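Local atomic coordinates of IclR transcriptional regulator (Thermotoga maritima, PDB entry 1MKM), a protein that probably binds DNA through a winged helix-turn-helix domain and regulates transcription, and carries a zinc site in its C-terminal domain. Residues I102-F107 against K140-F145. Residues are numbered along the deposited sequence; the frame is centred on the assembly and turned at random.
Sequences ILKDGF and KSILAF
In the GAF-like C-terminal domain of this IclR-family regulator, the short helix 137-143 packs against one face of the antiparallel sheet by setting Ile142 against Ile102 and Lys104 of strand 98-105. Each branch of Ile142 has its own partner. Its CD1 methyl meets the end of the other isoleucine, 3.7 Å from Ile102 CD1 and 3.8 Å from Ile102 CG1. The CG2 branch, anti to the backbone N, lies instead against the aliphatic chain of Lys104, with Ile142 CG2 3.7 Å from Lys104 CD and 4.0 Å from Lys104 CE. No hydrogen bond joins the two segments, and the backbones stay well apart, 7.6 Å between the CA atoms of Lys104 and Ile142. The lysine chain bends at chi2 (81°) and again at chi4 (61°), which presents its methylenes to Ile142 while the amino group turns back to the hairpin turn that follows the strand. There Lys104 NZ donates to Gly106 O at 2.9 Å, in the carbonyl plane and on a lone pair, and it also hydrogen-bonds to Tyr210 OH. A bound zinc ion lies about 7 Å from the side chain of Ile102. Leu133, from a loop, touches both Ile102 and Lys104, Leu143 continues the helix packing onto helices 148-157 and 171-184, and strand 98-105 runs between strands 108-115 and 211-220.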
ATOM      1  N   ILE B 102     -19.974  23.341  -9.811  1.00 52.52           N
ATOM      2  CA  ILE B 102     -19.223  24.222 -10.698  1.00 49.65           C
ATOM      3  C   ILE B 102     -19.483  25.680 -10.392  1.00 46.02           C
ATOM      4  O   ILE B 102     -20.631  26.084 -10.211  1.00 59.69           O
ATOM      5  CB  ILE B 102     -19.546  23.958 -12.185  1.00 47.90           C
ATOM      6  CG1 ILE B 102     -20.879  24.592 -12.569  1.00 66.26           C
ATOM      7  CG2 ILE B 102     -19.625  22.472 -12.434  1.00 42.75           C
ATOM      8  CD1 ILE B 102     -21.202  24.446 -14.055  1.00 74.88           C
ATOM      9  N   LEU B 103     -18.404  26.459 -10.321  1.00 50.02           N
ATOM     10  CA  LEU B 103     -18.472  27.904 -10.042  1.00 52.00           C
ATOM     11  C   LEU B 103     -18.628  28.658 -11.346  1.00 42.94           C
ATOM     12  O   LEU B 103     -17.844  28.455 -12.263  1.00 47.41           O
ATOM     13  CB  LEU B 103     -17.181  28.380  -9.359  1.00 55.19           C
ATOM     14  CG  LEU B 103     -17.000  29.871  -9.051  1.00 60.10           C
ATOM     15  CD1 LEU B 103     -17.990  30.316  -7.979  1.00 58.14           C
ATOM     16  CD2 LEU B 103     -15.572  30.109  -8.572  1.00 61.99           C
ATOM     17  N   LYS B 104     -19.641  29.515 -11.422  1.00 55.15           N
ATOM     18  CA  LYS B 104     -19.919  30.324 -12.612  1.00 54.78           C
ATOM     19  C   LYS B 104     -18.864  31.421 -12.777  1.00 61.96           C
ATOM     20  O   LYS B 104     -18.740  32.287 -11.921  1.00 62.17           O
ATOM     21  CB  LYS B 104     -21.303  30.959 -12.474  1.00 50.67           C
ATOM     22  CG  LYS B 104     -21.578  32.181 -13.359  1.00 66.54           C
ATOM     23  CD  LYS B 104     -21.974  31.805 -14.778  1.00 69.52           C
ATOM     24  CE  LYS B 104     -22.768  32.935 -15.423  1.00 60.01           C
ATOM     25  NZ  LYS B 104     -21.970  34.186 -15.520  1.00 77.11           N
ATOM     26  N   ASP B 105     -18.102  31.383 -13.869  1.00 54.00           N
ATOM     27  CA  ASP B 105     -17.076  32.404 -14.108  1.00 64.67           C
ATOM     28  C   ASP B 105     -17.138  32.891 -15.557  1.00 61.04           C
ATOM     29  O   ASP B 105     -16.401  32.410 -16.426  1.00 52.49           O
ATOM     30  CB  ASP B 105     -15.684  31.846 -13.812  1.00 66.97           C
ATOM     31  CG  ASP B 105     -14.627  32.928 -13.757  1.00 71.12           C
ATOM     32  OD1 ASP B 105     -14.773  33.853 -12.930  1.00 77.21           O
ATOM     33  OD2 ASP B 105     -13.654  32.854 -14.534  1.00 76.76           O
ATOM     34  N   GLY B 106     -18.020  33.857 -15.795  1.00 67.15           N
ATOM     35  CA  GLY B 106     -18.207  34.383 -17.130  1.00 66.31           C
ATOM     36  C   GLY B 106     -19.077  33.434 -17.940  1.00 64.22           C
ATOM     37  O   GLY B 106     -20.190  33.091 -17.533  1.00 66.17           O
ATOM     38  N   PHE B 107     -18.549  33.003 -19.081  1.00 62.43           N
ATOM     39  CA  PHE B 107     -19.228  32.096 -19.997  1.00 62.73           C
ATOM     40  C   PHE B 107     -18.623  30.698 -19.882  1.00 68.37           C
ATOM     41  O   PHE B 107     -18.742  29.861 -20.789  1.00 65.44           O
ATOM     42  CB  PHE B 107     -19.090  32.614 -21.433  1.00 75.37           C
ATOM     43  CG  PHE B 107     -19.887  33.865 -21.715  1.00 77.14           C
ATOM     44  CD1 PHE B 107     -20.309  34.695 -20.677  1.00 73.97           C
ATOM     45  CD2 PHE B 107     -20.202  34.219 -23.025  1.00 80.01           C
ATOM     46  CE1 PHE B 107     -21.030  35.859 -20.938  1.00 84.50           C
ATOM     47  CE2 PHE B 107     -20.921  35.384 -23.297  1.00 84.26           C
ATOM     48  CZ  PHE B 107     -21.338  36.202 -22.252  1.00 78.70           C
ATOM     49  N   LYS B 140     -26.014  24.276 -18.204  1.00 68.54           N
ATOM     50  CA  LYS B 140     -27.257  24.813 -18.747  1.00 64.32           C
ATOM     51  C   LYS B 140     -28.141  25.243 -17.590  1.00 65.45           C
ATOM     52  O   LYS B 140     -28.853  26.235 -17.675  1.00 75.25           O
ATOM     53  CB  LYS B 140     -27.964  23.758 -19.599  1.00 61.57           C
ATOM     54  CG  LYS B 140     -27.151  23.332 -20.809  1.00 61.74           C
ATOM     55  CD  LYS B 140     -27.826  22.241 -21.613  1.00 66.34           C
ATOM     56  CE  LYS B 140     -27.899  20.940 -20.832  1.00 75.69           C
ATOM     57  NZ  LYS B 140     -28.407  19.825 -21.684  1.00 81.27           N
ATOM     58  N   SER B 141     -28.091  24.489 -16.502  1.00 63.86           N
ATOM     59  CA  SER B 141     -28.869  24.822 -15.319  1.00 61.72           C
ATOM     60  C   SER B 141     -28.528  26.267 -14.920  1.00 63.40           C
ATOM     61  O   SER B 141     -29.364  26.986 -14.376  1.00 71.24           O
ATOM     62  CB  SER B 141     -28.518  23.848 -14.185  1.00 67.06           C
ATOM     63  OG  SER B 141     -29.426  23.919 -13.100  1.00 64.03           O
ATOM     64  N   ILE B 142     -27.296  26.692 -15.199  1.00 69.96           N
ATOM     65  CA  ILE B 142     -26.863  28.052 -14.868  1.00 72.90           C
ATOM     66  C   ILE B 142     -27.267  29.019 -15.976  1.00 79.37           C
ATOM     67  O   ILE B 142     -27.629  30.169 -15.709  1.00 72.49           O
ATOM     68  CB  ILE B 142     -25.329  28.132 -14.665  1.00 79.05           C
ATOM     69  CG1 ILE B 142     -24.933  27.393 -13.382  1.00 80.97           C
ATOM     70  CG2 ILE B 142     -24.880  29.593 -14.597  1.00 75.53           C
ATOM     71  CD1 ILE B 142     -23.437  27.283 -13.170  1.00 75.03           C
ATOM     72  N   LEU B 143     -27.203  28.543 -17.218  1.00 81.52           N
ATOM     73  CA  LEU B 143     -27.579  29.349 -18.375  1.00 80.33           C
ATOM     74  C   LEU B 143     -29.090  29.491 -18.484  1.00 89.31           C
ATOM     75  O   LEU B 143     -29.598  30.098 -19.427  1.00 99.68           O
ATOM     76  CB  LEU B 143     -27.052  28.713 -19.661  1.00 68.20           C
ATOM     77  CG  LEU B 143     -25.704  29.226 -20.169  1.00 65.46           C
ATOM     78  CD1 LEU B 143     -25.332  28.527 -21.480  1.00 60.41           C
ATOM     79  CD2 LEU B 143     -25.808  30.732 -20.371  1.00 53.67           C
ATOM     80  N   ALA B 144     -29.805  28.921 -17.519  1.00 89.25           N
ATOM     81  CA  ALA B 144     -31.259  28.979 -17.516  1.00 89.14           C
ATOM     82  C   ALA B 144     -31.758  29.989 -16.502  1.00 86.58           C
ATOM     83  O   ALA B 144     -32.937  29.996 -16.157  1.00 88.49           O
ATOM     84  CB  ALA B 144     -31.839  27.604 -17.203  1.00 85.83           C
ATOM     85  N   PHE B 145     -30.857  30.833 -16.014  1.00 87.25           N
ATOM     86  CA  PHE B 145     -31.229  31.845 -15.037  1.00 88.86           C
ATOM     87  C   PHE B 145     -30.387  33.106 -15.139  1.00 89.40           C
ATOM     88  O   PHE B 145     -30.563  34.040 -14.354  1.00 90.92           O
ATOM     89  CB  PHE B 145     -31.154  31.282 -13.612  1.00 86.90           C
ATOM     90  CG  PHE B 145     -32.274  30.335 -13.277  1.00 83.75           C
ATOM     91  CD1 PHE B 145     -32.218  29.001 -13.669  1.00 84.05           C
ATOM     92  CD2 PHE B 145     -33.406  30.793 -12.606  1.00 87.68           C
ATOM     93  CE1 PHE B 145     -33.272  28.136 -13.401  1.00 85.88           C
ATOM     94  CE2 PHE B 145     -34.467  29.936 -12.330  1.00 81.91           C
ATOM     95  CZ  PHE B 145     -34.399  28.604 -12.731  1.00 89.23           C
TER